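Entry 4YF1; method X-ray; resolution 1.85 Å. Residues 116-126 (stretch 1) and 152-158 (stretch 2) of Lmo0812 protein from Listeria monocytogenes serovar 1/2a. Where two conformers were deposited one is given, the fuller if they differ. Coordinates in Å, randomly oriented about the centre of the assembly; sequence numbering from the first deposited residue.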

# COMPACT_ATOMS: atom_id res chain seq x y z
N LEU A 116 10.29 -5.57 -8.12
CA LEU A 116 10.18 -4.48 -7.16
C LEU A 116 11.19 -3.38 -7.47
O LEU A 116 10.88 -2.16 -7.40
CB LEU A 116 10.43 -5.00 -5.77
CG LEU A 116 9.23 -5.79 -5.26
CD1 LEU A 116 9.71 -6.70 -4.13
CD2 LEU A 116 8.14 -4.84 -4.80
N ILE A 117 12.39 -3.82 -7.80
CA ILE A 117 13.47 -2.86 -8.14
C ILE A 117 13.17 -2.17 -9.46
O ILE A 117 13.31 -0.94 -9.55
CB ILE A 117 14.84 -3.55 -8.22
CG1 ILE A 117 15.26 -4.06 -6.83
CG2 ILE A 117 15.91 -2.57 -8.77
CD1 ILE A 117 16.47 -4.97 -6.79
N VAL A 118 12.85 -2.92 -10.51
CA VAL A 118 12.62 -2.29 -11.82
C VAL A 118 11.40 -1.33 -11.80
O VAL A 118 11.49 -0.22 -12.34
CB VAL A 118 12.55 -3.30 -12.95
CG1 VAL A 118 12.31 -2.64 -14.28
CG2 VAL A 118 13.79 -4.18 -13.01
N ALA A 119 10.31 -1.72 -11.14
CA ALA A 119 9.14 -0.86 -11.05
C ALA A 119 9.46 0.46 -10.36
O ALA A 119 9.01 1.53 -10.78
CB ALA A 119 8.01 -1.57 -10.34
N ASP A 120 10.23 0.38 -9.29
CA ASP A 120 10.66 1.56 -8.56
C ASP A 120 11.49 2.48 -9.49
O ASP A 120 11.25 3.68 -9.55
CB ASP A 120 11.52 1.14 -7.37
CG ASP A 120 12.14 2.34 -6.63
OD1 ASP A 120 11.39 3.21 -6.17
OD2 ASP A 120 13.37 2.38 -6.48
N LYS A 121 12.42 1.90 -10.23
CA LYS A 121 13.27 2.71 -11.17
C LYS A 121 12.51 3.26 -12.34
O LYS A 121 12.82 4.33 -12.84
CB LYS A 121 14.45 1.90 -11.71
CG LYS A 121 15.65 1.99 -10.83
CD LYS A 121 15.40 1.43 -9.48
CE LYS A 121 16.12 2.25 -8.44
NZ LYS A 121 16.12 1.46 -7.17
N LEU A 122 11.55 2.48 -12.81
CA LEU A 122 10.72 2.92 -13.93
C LEU A 122 9.92 4.16 -13.59
O LEU A 122 9.93 5.12 -14.36
CB LEU A 122 9.77 1.77 -14.39
CG LEU A 122 8.77 2.09 -15.50
CD1 LEU A 122 9.38 2.69 -16.74
CD2 LEU A 122 7.94 0.84 -15.88
N ASP A 123 9.24 4.18 -12.45
CA ASP A 123 8.48 5.37 -12.10
C ASP A 123 9.44 6.58 -11.93
O ASP A 123 9.08 7.69 -12.33
CB ASP A 123 7.66 5.20 -10.84
CG ASP A 123 6.79 6.42 -10.56
OD1 ASP A 123 5.88 6.74 -11.37
OD2 ASP A 123 7.00 7.04 -9.51
N ASN A 124 10.61 6.36 -11.32
CA ASN A 124 11.62 7.44 -11.15
C ASN A 124 12.06 8.02 -12.50
O ASN A 124 12.03 9.23 -12.68
CB ASN A 124 12.87 6.93 -10.40
CG ASN A 124 12.62 6.65 -8.93
OD1 ASN A 124 11.58 7.02 -8.36
ND2 ASN A 124 13.60 6.00 -8.28
N LEU A 125 12.48 7.16 -13.43
CA LEU A 125 12.90 7.64 -14.77
C LEU A 125 11.77 8.27 -15.58
O LEU A 125 12.01 9.19 -16.39
CB LEU A 125 13.61 6.60 -15.61
CG LEU A 125 14.99 6.15 -15.21
CD1 LEU A 125 15.60 5.46 -16.41
CD2 LEU A 125 15.87 7.33 -14.77
N THR A 126 10.55 7.79 -15.38
CA THR A 126 9.40 8.41 -16.03
C THR A 126 9.36 9.90 -15.63
O THR A 126 9.17 10.77 -16.49
CB THR A 126 8.11 7.70 -15.66
OG1 THR A 126 8.17 6.36 -16.19
CG2 THR A 126 6.90 8.42 -16.23
N TRP A 152 25.69 4.98 -15.12
CA TRP A 152 26.25 3.70 -14.69
C TRP A 152 25.20 2.89 -13.94
O TRP A 152 25.07 1.69 -14.16
CB TRP A 152 27.49 3.91 -13.80
CG TRP A 152 27.84 2.72 -12.94
CD1 TRP A 152 28.54 1.60 -13.31
CD2 TRP A 152 27.50 2.55 -11.56
NE1 TRP A 152 28.65 0.75 -12.23
CE2 TRP A 152 28.01 1.31 -11.15
CE3 TRP A 152 26.80 3.32 -10.63
CZ2 TRP A 152 27.85 0.83 -9.86
CZ3 TRP A 152 26.65 2.85 -9.33
CH2 TRP A 152 27.18 1.62 -8.96
N TYR A 153 24.46 3.56 -13.07
CA TYR A 153 23.44 2.90 -12.23
C TYR A 153 22.26 2.32 -13.03
O TYR A 153 21.96 1.11 -12.93
CB TYR A 153 22.95 3.91 -11.17
CG TYR A 153 21.84 3.42 -10.29
CD1 TYR A 153 21.85 2.13 -9.79
CD2 TYR A 153 20.80 4.28 -9.88
CE1 TYR A 153 20.84 1.68 -8.97
CE2 TYR A 153 19.79 3.83 -9.03
CZ TYR A 153 19.82 2.53 -8.59
OH TYR A 153 18.85 2.04 -7.70
N ASN A 154 21.63 3.17 -13.84
CA ASN A 154 20.48 2.77 -14.64
C ASN A 154 20.84 1.75 -15.71
O ASN A 154 20.09 0.74 -15.91
CB ASN A 154 19.78 4.02 -15.18
CG ASN A 154 19.08 4.80 -14.08
OD1 ASN A 154 19.57 5.84 -13.56
ND2 ASN A 154 17.97 4.28 -13.67
N GLN A 155 22.01 1.91 -16.32
CA GLN A 155 22.48 0.90 -17.29
C GLN A 155 22.73 -0.41 -16.56
O GLN A 155 22.41 -1.51 -17.10
CB GLN A 155 23.71 1.39 -18.06
CG GLN A 155 23.29 2.38 -19.10
CD GLN A 155 24.45 2.84 -19.97
OE1 GLN A 155 25.63 2.63 -19.67
NE2 GLN A 155 24.10 3.42 -21.06
N GLY A 156 23.25 -0.33 -15.32
CA GLY A 156 23.46 -1.54 -14.51
C GLY A 156 22.16 -2.33 -14.25
O GLY A 156 22.14 -3.58 -14.36
N ILE A 157 21.09 -1.62 -13.89
CA ILE A 157 19.78 -2.26 -13.66
C ILE A 157 19.31 -2.86 -14.98
O ILE A 157 19.00 -4.05 -15.08
CB ILE A 157 18.71 -1.27 -13.12
CG1 ILE A 157 19.11 -0.66 -11.75
CG2 ILE A 157 17.35 -1.98 -12.99
CD1 ILE A 157 19.43 -1.66 -10.67
N LYS A 158 19.30 -2.02 -16.03
CA LYS A 158 18.86 -2.47 -17.34
C LYS A 158 19.61 -3.71 -17.84
O LYS A 158 18.98 -4.68 -18.32
CB LYS A 158 18.90 -1.34 -18.37
CG LYS A 158 18.78 -1.81 -19.81
CD LYS A 158 19.01 -0.65 -20.75
CE LYS A 158 19.56 -1.12 -22.08
NZ LYS A 158 20.95 -1.67 -21.94

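The most unusual feature of this contact is a lysine buried between two helices, its ammonium brought close to a tyrosine hydroxyl and paired with an acid from its own helix. Lys 121 leaves its backbone toward the other stretch with chi1 at -89°, chi2 in p and chi3 at -143°, between wells, a bent path that carries the chain to NZ. There NZ forms a salt bridge and donates a hydrogen bond to OD2 of Asp 120, 3.0 Å away, so the charge is answered by the neighbouring residue. NZ of Lys 121 also lies 2.8 Å from OH of Tyr 153, a close polar approach whose bonding the geometry leaves open. In Asp 120 and Tyr 153 the CA-to-CB bond points sideways to the other stretch, each with chi1 in t, and the side-chain ends come nearer to it; the length of the tyrosine lets its hydroxyl reach the lysine. The carboxylate of Asp 120 is also hydrogen-bonded elsewhere in the structure.

The two helices run at 137° between their N-to-C directions, closer to antiparallel than parallel, and their axes approach to 11.2 Å. That spacing leaves room for side chains between the backbones: the CA atoms of Val 118 and Ile 157 are 7.4 Å apart, those of Lys 121 and Asn 154 8.0 Å. Ile 117, Val 118, Lys 121 and Leu 125 recur at helical spacing along the first stretch and meet Tyr 153, Asn 154 and Ile 157 of the second.

Beside the polar group the packing is aliphatic. Ile 157 points toward the first helix with both chi angles in m; its CD1 lies 4.1 Å from CG2 of Ile 117, and its CG2 lies 4.2 Å from CG2 of Val 118. Branched, uncharged side chains suit this buried place, where they fill space without polar groups needing partners. Lys 121 joins the same packing through its CG methylene, 4.5 Å from CG1 of Ile 157, so one residue serves both the apolar and the polar parts.

Further along, Leu 125 points toward the second helix with chi1 in m and chi2 in t, and packs against the buried side chain of Asn 154, which also points across the contact. In all, 294 Å² is buried, counting both sides, with Lys 121 and Ile 157 covered most. Side-chain packing accounts for much of the contact, while each helix keeps its own backbone hydrogen bonds, such as Leu 125 N to Lys 121 O at 2.9 Å.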